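PDB 6AGI: calcium uptake protein 3, mitochondrial from Homo sapiens, which senses calcium through its EF-hands and, disulfide-linked to MICU1, regulates the mitochondrial calcium uniporter channel in the central nervous system and skeletal muscle. Local coordinates for residues B[323-329]-B[345-349]. Sequence-based numbering, arbitrary orientation.
Sequences IGQDEFK and VNTVF
Phe-349 turns the edge of its ring to the face of Phe-328: the centroids lie 5.2 Å apart, the planes stand at 86°, and CE1 of Phe-349 is 3.5 Å from CG of Phe-328, which identifies a T-shaped pair. Phe-328 offers that face because its CG is anti to the backbone N (chi1 177°), and the ring also meets Val-345. One face of Phe-349 is covered by the CG methylene of Gln-325, 3.4 Å from the ring centroid, a CH-pi contact. Val-345 completes this dense side, its CG1 lying 3.5 Å from CB of Gln-325. The arrangement is that of an EF-hand pair: helix 325-336 leaves the preceding, partner loop, and helix 342-352 enters the loop of EF-hand 3, where Asp-353 and Gln-359 bind calcium. The axes of segments 325-329 and 345-349 approach to 10.3 Å, their directions 115° apart. Ile-323, just before the N-cap residue Gly-324, pairs through its backbone with Leu-360, as in the short two-stranded link between paired EF-hand loops, and the side chain of Phe-349, about 7 Å from the bound calcium ion, also touches Leu-360. An alanine in place of Phe-349 would probably leave a gap beside the face of Phe-328 and deprive the Gln-325 methylene of its aromatic support. Packing thins from the buried Phe-328, Val-345 and Phe-349 toward Asn-346 and Lys-329, both partly exposed and adding little contact area. There the amide end of Gln-325 lies beside Asn-346, while Lys-329 contributes just its CB, 3.9 Å from CG2 of Val-345.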
ATOM      1  N   ILE B 323      12.606 -13.519   8.464  1.00 68.99           N
ATOM      2  CA  ILE B 323      12.022 -13.370   9.786  1.00 62.17           C
ATOM      3  C   ILE B 323      11.728 -14.753  10.371  1.00 51.97           C
ATOM      4  O   ILE B 323      11.464 -15.718   9.643  1.00 49.37           O
ATOM      5  CB  ILE B 323      10.759 -12.489   9.652  1.00 43.62           C
ATOM      6  CG1 ILE B 323      10.126 -12.199  11.001  1.00 42.47           C
ATOM      7  CG2 ILE B 323       9.772 -13.143   8.735  1.00 42.42           C
ATOM      8  CD1 ILE B 323      10.803 -11.106  11.766  1.00 61.83           C
ATOM      9  N   GLY B 324      11.794 -14.866  11.712  1.00 49.40           N
ATOM     10  CA  GLY B 324      11.309 -16.056  12.390  1.00 56.01           C
ATOM     11  C   GLY B 324       9.849 -15.931  12.832  1.00 52.56           C
ATOM     12  O   GLY B 324       9.232 -14.872  12.735  1.00 52.00           O
ATOM     13  N   GLN B 325       9.294 -17.029  13.362  1.00 48.51           N
ATOM     14  CA  GLN B 325       7.863 -16.965  13.640  1.00 45.93           C
ATOM     15  C   GLN B 325       7.555 -16.051  14.813  1.00 53.97           C
ATOM     16  O   GLN B 325       6.501 -15.405  14.822  1.00 58.91           O
ATOM     17  CB  GLN B 325       7.235 -18.339  13.921  1.00 47.08           C
ATOM     18  CG  GLN B 325       7.546 -19.414  12.910  1.00 56.27           C
ATOM     19  CD  GLN B 325       6.888 -20.768  13.198  1.00 52.00           C
ATOM     20  OE1 GLN B 325       7.219 -21.755  12.544  1.00 54.24           O
ATOM     21  NE2 GLN B 325       5.881 -20.793  14.080  1.00 48.84           N
ATOM     22  N   ASP B 326       8.477 -15.904  15.765  1.00 46.91           N
ATOM     23  CA  ASP B 326       8.182 -15.053  16.912  1.00 46.14           C
ATOM     24  C   ASP B 326       8.064 -13.589  16.503  1.00 56.18           C
ATOM     25  O   ASP B 326       7.042 -12.934  16.759  1.00 61.22           O
ATOM     26  CB  ASP B 326       9.248 -15.228  17.984  1.00 49.26           C
ATOM     27  CG  ASP B 326       9.113 -16.528  18.735  1.00 73.07           C
ATOM     28  OD1 ASP B 326       9.448 -17.602  18.188  1.00 75.62           O
ATOM     29  OD2 ASP B 326       8.685 -16.465  19.900  1.00 73.36           O
ATOM     30  N   GLU B 327       9.102 -13.045  15.872  1.00 47.05           N
ATOM     31  CA  GLU B 327       9.011 -11.661  15.449  1.00 42.26           C
ATOM     32  C   GLU B 327       8.188 -11.508  14.177  1.00 40.83           C
ATOM     33  O   GLU B 327       7.823 -10.380  13.828  1.00 40.90           O
ATOM     34  CB  GLU B 327      10.417 -11.054  15.299  1.00 60.12           C
ATOM     35  CG  GLU B 327      10.413  -9.501  15.196  1.00 76.76           C
ATOM     36  CD  GLU B 327      10.697  -8.767  16.528  1.00 84.16           C
ATOM     37  OE1 GLU B 327      11.148  -9.406  17.512  1.00 85.31           O
ATOM     38  OE2 GLU B 327      10.437  -7.541  16.593  1.00 81.76           O
ATOM     39  N   PHE B 328       7.835 -12.605  13.495  1.00 42.68           N
ATOM     40  CA  PHE B 328       6.777 -12.493  12.492  1.00 37.62           C
ATOM     41  C   PHE B 328       5.458 -12.159  13.171  1.00 41.73           C
ATOM     42  O   PHE B 328       4.755 -11.221  12.768  1.00 33.27           O
ATOM     43  CB  PHE B 328       6.653 -13.775  11.668  1.00 38.54           C
ATOM     44  CG  PHE B 328       5.517 -13.749  10.667  1.00 36.30           C
ATOM     45  CD1 PHE B 328       4.215 -14.047  11.049  1.00 45.09           C
ATOM     46  CD2 PHE B 328       5.746 -13.412   9.349  1.00 35.91           C
ATOM     47  CE1 PHE B 328       3.181 -14.021  10.136  1.00 32.89           C
ATOM     48  CE2 PHE B 328       4.717 -13.385   8.439  1.00 34.10           C
ATOM     49  CZ  PHE B 328       3.438 -13.692   8.832  1.00 32.58           C
ATOM     50  N   LYS B 329       5.117 -12.909  14.225  1.00 37.15           N
ATOM     51  CA  LYS B 329       3.915 -12.599  14.987  1.00 45.94           C
ATOM     52  C   LYS B 329       3.971 -11.179  15.546  1.00 53.45           C
ATOM     53  O   LYS B 329       2.991 -10.415  15.471  1.00 31.80           O
ATOM     54  CB  LYS B 329       3.730 -13.605  16.124  1.00 36.54           C
ATOM     55  CG  LYS B 329       2.854 -13.037  17.231  1.00 40.80           C
ATOM     56  CD  LYS B 329       2.204 -14.092  18.073  1.00 43.34           C
ATOM     57  CE  LYS B 329       3.069 -15.317  18.203  1.00 39.51           C
ATOM     58  NZ  LYS B 329       2.697 -15.966  19.482  1.00 41.15           N
ATOM     59  N   VAL B 345       0.380 -18.660  12.994  1.00 36.17           N
ATOM     60  CA  VAL B 345       1.707 -18.308  12.509  1.00 37.29           C
ATOM     61  C   VAL B 345       2.437 -19.552  12.047  1.00 54.62           C
ATOM     62  O   VAL B 345       3.012 -19.589  10.951  1.00 66.60           O
ATOM     63  CB  VAL B 345       2.496 -17.552  13.592  1.00 37.95           C
ATOM     64  CG1 VAL B 345       3.927 -17.393  13.163  1.00 39.67           C
ATOM     65  CG2 VAL B 345       1.894 -16.171  13.807  1.00 35.35           C
ATOM     66  N   ASN B 346       2.403 -20.598  12.865  1.00 52.00           N
ATOM     67  CA  ASN B 346       3.091 -21.835  12.516  1.00 60.80           C
ATOM     68  C   ASN B 346       2.538 -22.413  11.223  1.00 54.74           C
ATOM     69  O   ASN B 346       3.288 -22.925  10.375  1.00 46.54           O
ATOM     70  CB  ASN B 346       2.962 -22.817  13.681  1.00 66.89           C
ATOM     71  CG  ASN B 346       3.773 -24.077  13.492  1.00 79.83           C
ATOM     72  OD1 ASN B 346       4.222 -24.408  12.393  1.00 82.79           O
ATOM     73  ND2 ASN B 346       4.032 -24.755  14.599  1.00 91.07           N
ATOM     74  N   THR B 347       1.227 -22.296  11.034  1.00 42.33           N
ATOM     75  CA  THR B 347       0.615 -22.824   9.830  1.00 41.96           C
ATOM     76  C   THR B 347       1.053 -22.030   8.607  1.00 49.71           C
ATOM     77  O   THR B 347       1.428 -22.614   7.584  1.00 42.48           O
ATOM     78  CB  THR B 347      -0.897 -22.837   9.988  1.00 49.89           C
ATOM     79  OG1 THR B 347      -1.240 -23.662  11.113  1.00 58.36           O
ATOM     80  CG2 THR B 347      -1.528 -23.420   8.735  1.00 39.67           C
ATOM     81  N   VAL B 348       1.021 -20.694   8.696  1.00 54.89           N
ATOM     82  CA  VAL B 348       1.511 -19.860   7.598  1.00 46.37           C
ATOM     83  C   VAL B 348       2.945 -20.232   7.248  1.00 40.78           C
ATOM     84  O   VAL B 348       3.300 -20.344   6.069  1.00 41.58           O
ATOM     85  CB  VAL B 348       1.394 -18.361   7.943  1.00 35.55           C
ATOM     86  CG1 VAL B 348       2.081 -17.540   6.893  1.00 35.33           C
ATOM     87  CG2 VAL B 348      -0.049 -17.935   8.042  1.00 32.91           C
ATOM     88  N   PHE B 349       3.788 -20.448   8.258  1.00 46.54           N
ATOM     89  CA  PHE B 349       5.177 -20.794   7.965  1.00 55.96           C
ATOM     90  C   PHE B 349       5.272 -22.133   7.237  1.00 53.13           C
ATOM     91  O   PHE B 349       5.979 -22.248   6.230  1.00 49.57           O
ATOM     92  CB  PHE B 349       6.023 -20.778   9.240  1.00 47.14           C
ATOM     93  CG  PHE B 349       6.592 -19.426   9.544  1.00 55.95           C
ATOM     94  CD1 PHE B 349       5.760 -18.310   9.616  1.00 51.58           C
ATOM     95  CD2 PHE B 349       7.963 -19.243   9.679  1.00 57.26           C
ATOM     96  CE1 PHE B 349       6.270 -17.052   9.880  1.00 42.94           C
ATOM     97  CE2 PHE B 349       8.488 -17.981   9.940  1.00 54.48           C
ATOM     98  CZ  PHE B 349       7.632 -16.883  10.037  1.00 53.14           C
TER